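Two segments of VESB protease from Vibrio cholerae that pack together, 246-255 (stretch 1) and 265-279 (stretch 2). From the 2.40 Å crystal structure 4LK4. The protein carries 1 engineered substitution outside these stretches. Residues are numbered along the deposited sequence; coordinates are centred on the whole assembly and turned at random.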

# COMPACT_ATOMS: atom_id res chain seq x y z
N ASN A 246 10.29 1.22 -6.53
CA ASN A 246 11.35 1.72 -7.40
C ASN A 246 12.75 1.44 -6.84
O ASN A 246 13.73 2.09 -7.21
CB ASN A 246 11.11 3.22 -7.56
CG ASN A 246 11.61 3.77 -8.88
OD1 ASN A 246 12.07 3.04 -9.75
ND2 ASN A 246 11.56 5.09 -9.01
N GLN A 247 12.85 0.49 -5.92
CA GLN A 247 14.16 0.06 -5.37
C GLN A 247 14.96 1.16 -4.67
O GLN A 247 16.20 1.11 -4.60
CB GLN A 247 14.99 -0.64 -6.45
CG GLN A 247 14.26 -1.79 -7.13
CD GLN A 247 15.08 -2.38 -8.25
OE1 GLN A 247 15.72 -3.42 -8.08
NE2 GLN A 247 15.09 -1.71 -9.41
N LEU A 248 14.23 2.13 -4.15
CA LEU A 248 14.75 3.12 -3.22
C LEU A 248 14.00 2.85 -1.93
O LEU A 248 12.82 3.16 -1.82
CB LEU A 248 14.48 4.54 -3.73
CG LEU A 248 14.84 5.70 -2.81
CD1 LEU A 248 16.29 5.56 -2.36
CD2 LEU A 248 14.61 7.06 -3.46
N SER A 249 14.69 2.26 -0.97
CA SER A 249 14.10 1.92 0.31
C SER A 249 14.38 2.97 1.38
O SER A 249 15.54 3.31 1.65
CB SER A 249 14.62 0.58 0.80
OG SER A 249 14.09 0.29 2.07
N TYR A 250 13.33 3.44 2.02
CA TYR A 250 13.48 4.44 3.04
C TYR A 250 12.37 4.49 4.10
O TYR A 250 11.26 3.96 3.91
CB TYR A 250 13.58 5.78 2.35
CG TYR A 250 12.35 6.20 1.60
CD1 TYR A 250 12.07 5.69 0.33
CD2 TYR A 250 11.46 7.10 2.16
CE1 TYR A 250 10.93 6.08 -0.37
CE2 TYR A 250 10.31 7.49 1.47
CZ TYR A 250 10.05 6.98 0.20
OH TYR A 250 8.93 7.41 -0.50
N ASP A 251 12.68 5.16 5.20
CA ASP A 251 11.71 5.49 6.25
C ASP A 251 10.78 6.58 5.72
O ASP A 251 11.21 7.72 5.44
CB ASP A 251 12.43 6.00 7.52
CG ASP A 251 13.48 5.02 8.03
OD1 ASP A 251 13.10 3.87 8.32
OD2 ASP A 251 14.67 5.39 8.16
N GLN A 252 9.50 6.24 5.60
CA GLN A 252 8.53 7.17 5.05
C GLN A 252 8.00 8.12 6.11
O GLN A 252 8.09 9.33 5.96
CB GLN A 252 7.37 6.42 4.44
CG GLN A 252 6.53 7.26 3.50
CD GLN A 252 5.17 6.62 3.20
OE1 GLN A 252 4.67 5.81 3.97
NE2 GLN A 252 4.58 7.00 2.08
N VAL A 253 7.45 7.59 7.19
CA VAL A 253 6.69 8.40 8.14
C VAL A 253 7.25 8.13 9.50
O VAL A 253 7.26 7.01 9.96
CB VAL A 253 5.18 8.03 8.17
CG1 VAL A 253 4.44 8.85 9.22
CG2 VAL A 253 4.53 8.28 6.83
N ALA A 254 7.69 9.18 10.16
CA ALA A 254 8.00 9.08 11.56
C ALA A 254 6.90 9.83 12.26
O ALA A 254 6.86 11.04 12.21
CB ALA A 254 9.35 9.71 11.83
N ASN A 255 5.97 9.09 12.85
CA ASN A 255 4.91 9.72 13.62
C ASN A 255 5.27 9.65 15.08
O ASN A 255 5.18 8.59 15.67
CB ASN A 255 3.56 9.04 13.40
CG ASN A 255 2.42 9.76 14.12
OD1 ASN A 255 2.60 10.34 15.21
ND2 ASN A 255 1.25 9.76 13.50
N SER A 265 13.80 15.67 17.43
CA SER A 265 14.70 15.27 16.36
C SER A 265 14.36 13.84 15.92
O SER A 265 13.83 13.05 16.69
CB SER A 265 16.14 15.37 16.89
OG SER A 265 17.08 14.92 15.92
N GLN A 266 14.69 13.52 14.68
CA GLN A 266 14.40 12.18 14.15
C GLN A 266 15.21 11.89 12.89
O GLN A 266 15.18 12.64 11.96
CB GLN A 266 12.91 12.05 13.83
CG GLN A 266 12.50 10.71 13.27
CD GLN A 266 12.70 9.60 14.27
OE1 GLN A 266 12.28 9.72 15.42
NE2 GLN A 266 13.37 8.54 13.86
N SER A 267 15.94 10.79 12.89
CA SER A 267 16.68 10.37 11.72
C SER A 267 15.81 9.58 10.68
O SER A 267 14.85 8.90 11.05
CB SER A 267 17.85 9.50 12.20
OG SER A 267 18.67 9.11 11.11
N PHE A 268 16.15 9.71 9.40
CA PHE A 268 15.48 8.99 8.30
C PHE A 268 16.54 8.38 7.39
O PHE A 268 17.47 9.06 6.99
CB PHE A 268 14.65 9.94 7.46
CG PHE A 268 13.41 10.43 8.12
CD1 PHE A 268 13.46 11.43 9.03
CD2 PHE A 268 12.19 9.88 7.82
CE1 PHE A 268 12.31 11.91 9.63
CE2 PHE A 268 11.03 10.34 8.42
CZ PHE A 268 11.10 11.37 9.31
N THR A 269 16.39 7.11 7.03
CA THR A 269 17.40 6.45 6.21
C THR A 269 16.88 6.08 4.83
O THR A 269 15.75 5.62 4.67
CB THR A 269 17.99 5.24 6.92
OG1 THR A 269 18.56 5.69 8.15
CG2 THR A 269 19.07 4.57 6.08
N TYR A 270 17.75 6.31 3.84
CA TYR A 270 17.49 6.17 2.41
C TYR A 270 18.54 5.21 1.85
O TYR A 270 19.74 5.42 2.06
CB TYR A 270 17.56 7.55 1.72
CG TYR A 270 16.55 8.49 2.34
CD1 TYR A 270 16.89 9.25 3.46
CD2 TYR A 270 15.25 8.56 1.86
CE1 TYR A 270 15.95 10.07 4.08
CE2 TYR A 270 14.32 9.38 2.46
CZ TYR A 270 14.67 10.12 3.58
OH TYR A 270 13.73 10.92 4.20
N THR A 271 18.10 4.16 1.17
CA THR A 271 18.97 3.09 0.72
C THR A 271 18.69 2.71 -0.73
O THR A 271 17.53 2.47 -1.11
CB THR A 271 18.74 1.85 1.58
OG1 THR A 271 18.77 2.22 2.95
CG2 THR A 271 19.80 0.80 1.30
N ASN A 272 19.74 2.64 -1.54
CA ASN A 272 19.60 2.26 -2.94
C ASN A 272 19.68 0.75 -3.11
O ASN A 272 20.76 0.17 -2.95
CB ASN A 272 20.71 2.89 -3.76
CG ASN A 272 20.66 2.51 -5.22
OD1 ASN A 272 19.59 2.30 -5.78
ND2 ASN A 272 21.84 2.45 -5.85
N LEU A 273 18.54 0.13 -3.44
CA LEU A 273 18.52 -1.28 -3.74
C LEU A 273 18.69 -1.57 -5.24
O LEU A 273 18.68 -2.73 -5.63
CB LEU A 273 17.21 -1.91 -3.25
CG LEU A 273 16.91 -1.76 -1.76
CD1 LEU A 273 15.58 -2.38 -1.39
CD2 LEU A 273 18.02 -2.37 -0.92
N ASP A 274 18.83 -0.52 -6.07
CA ASP A 274 18.99 -0.69 -7.52
C ASP A 274 20.45 -1.00 -7.87
O ASP A 274 21.36 -0.61 -7.15
CB ASP A 274 18.50 0.56 -8.27
CG ASP A 274 17.95 0.25 -9.70
OD1 ASP A 274 18.47 -0.66 -10.40
OD2 ASP A 274 17.00 0.94 -10.14
N ALA A 275 20.66 -1.69 -8.99
CA ALA A 275 22.01 -2.08 -9.43
C ALA A 275 22.83 -0.87 -9.90
O ALA A 275 24.07 -0.86 -9.77
CB ALA A 275 21.93 -3.15 -10.51
N ASN A 276 22.15 0.14 -10.43
CA ASN A 276 22.81 1.39 -10.82
C ASN A 276 22.88 2.40 -9.70
O ASN A 276 21.99 2.49 -8.87
CB ASN A 276 22.11 2.01 -12.01
CG ASN A 276 22.53 1.37 -13.31
OD1 ASN A 276 23.73 1.23 -13.59
ND2 ASN A 276 21.55 0.96 -14.11
N ALA A 277 23.95 3.19 -9.71
CA ALA A 277 24.18 4.17 -8.66
C ALA A 277 23.15 5.30 -8.66
O ALA A 277 22.62 5.68 -9.71
CB ALA A 277 25.58 4.74 -8.80
N LEU A 278 22.90 5.83 -7.48
CA LEU A 278 21.98 6.95 -7.26
C LEU A 278 22.80 8.18 -6.90
O LEU A 278 23.78 8.06 -6.18
CB LEU A 278 21.09 6.62 -6.08
CG LEU A 278 19.59 6.64 -6.30
CD1 LEU A 278 19.19 5.56 -7.29
CD2 LEU A 278 18.92 6.45 -4.95
N THR A 279 22.41 9.36 -7.39
CA THR A 279 23.12 10.61 -7.01
C THR A 279 22.13 11.60 -6.42
O THR A 279 21.18 12.00 -7.08
CB THR A 279 23.84 11.27 -8.20
OG1 THR A 279 24.75 10.35 -8.80
CG2 THR A 279 24.61 12.51 -7.75
O HOH W 1 17.76 -3.42 -10.28

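The apolar centre of this contact lies on the face of the sheet that carries Leu248, Tyr250, Tyr270 and Asn272. Tyr250 and Tyr270 are directly paired across the strands, with their CA atoms 4.4 Å apart. Tyr250 CB packs against Tyr270 CD2 at 3.3 Å. The two rings lie near parallel, with planes at 18°, but they are slid apart. Their centroids are 5.6 Å from each other, so the rings barely overlap. Tyr250 has chi1 in p and Tyr270 has chi1 in m. Both hydroxyls are hydrogen-bonded elsewhere in the structure, so these buried side chains are not left with unmet polar ends.

The apolar contact extends in both directions along the pair. At one end Leu248 CD1 meets Leu278 CD2 at 3.8 Å. Leu278 belongs to the second strand of its stretch, past the turn, so the chain folds back to cover Leu248. At the other end Ala254 CB touches Phe268 CZ at 3.5 Å and Gln266 CG at 3.6 Å. The latter is a contact with the aliphatic part of the glutamine. The Phe268 ring also receives the backbone of stretch 1: Asp251 O sits near the ring plane, at its edge, 3.4 Å from Phe268 CD2. A ring edge carries slightly positive C-H groups, which suit a carbonyl oxygen.

The backbone holds these side chains in register. Strand 248-250 runs antiparallel to strand 265-272, with an angle of 161° between their directions. Ser249 and Thr271 form the hydrogen-bonded pair. Ser249 N donates to Thr271 O at 2.9 Å, and Thr271 N donates to Ser249 O at 2.7 Å. Leu248 with Asn272 and Tyr250 with Tyr270 are the non-hydrogen-bonded pairs on either side of it. There CA-H groups approach carbonyls instead, most closely at Tyr250 CA to Thr269 O, 3.0 Å. The ladder continues beyond the short strand in both directions. Leu273 N donates to Gln247 O at 2.8 Å, and Asp251 N donates to Thr269 O at 3.1 Å.

Ser249 and Thr271 turn their side chains to the other face. Here Ser249 CB also meets Leu273 CD1 at 3.8 Å.

Asp251 closes one polar end. Its side chain takes over the acceptor role: Thr269 N donates to Asp251 OD2 at 2.7 Å. The carboxylate thus satisfies a backbone amide where stretch 1 leaves the strand.

The other polar edge is formed by Gln247 and Asp274. Gln247 NE2 comes within 3.3 Å of Asp274 OD2, but the angle is too poor for a hydrogen bond. Water 1 links the two side chains instead. It donates to Gln247 OE1 at 3.0 Å and to Asp274 OD1 at 2.9 Å. The turn beside them is braced within stretch 2, where Asp274 N donates to Asn272 OD1 at 2.9 Å and Asn272 ND2 donates to Asn276 O at 3.0 Å. Altogether the two stretches bury 739 Å², both sides summed.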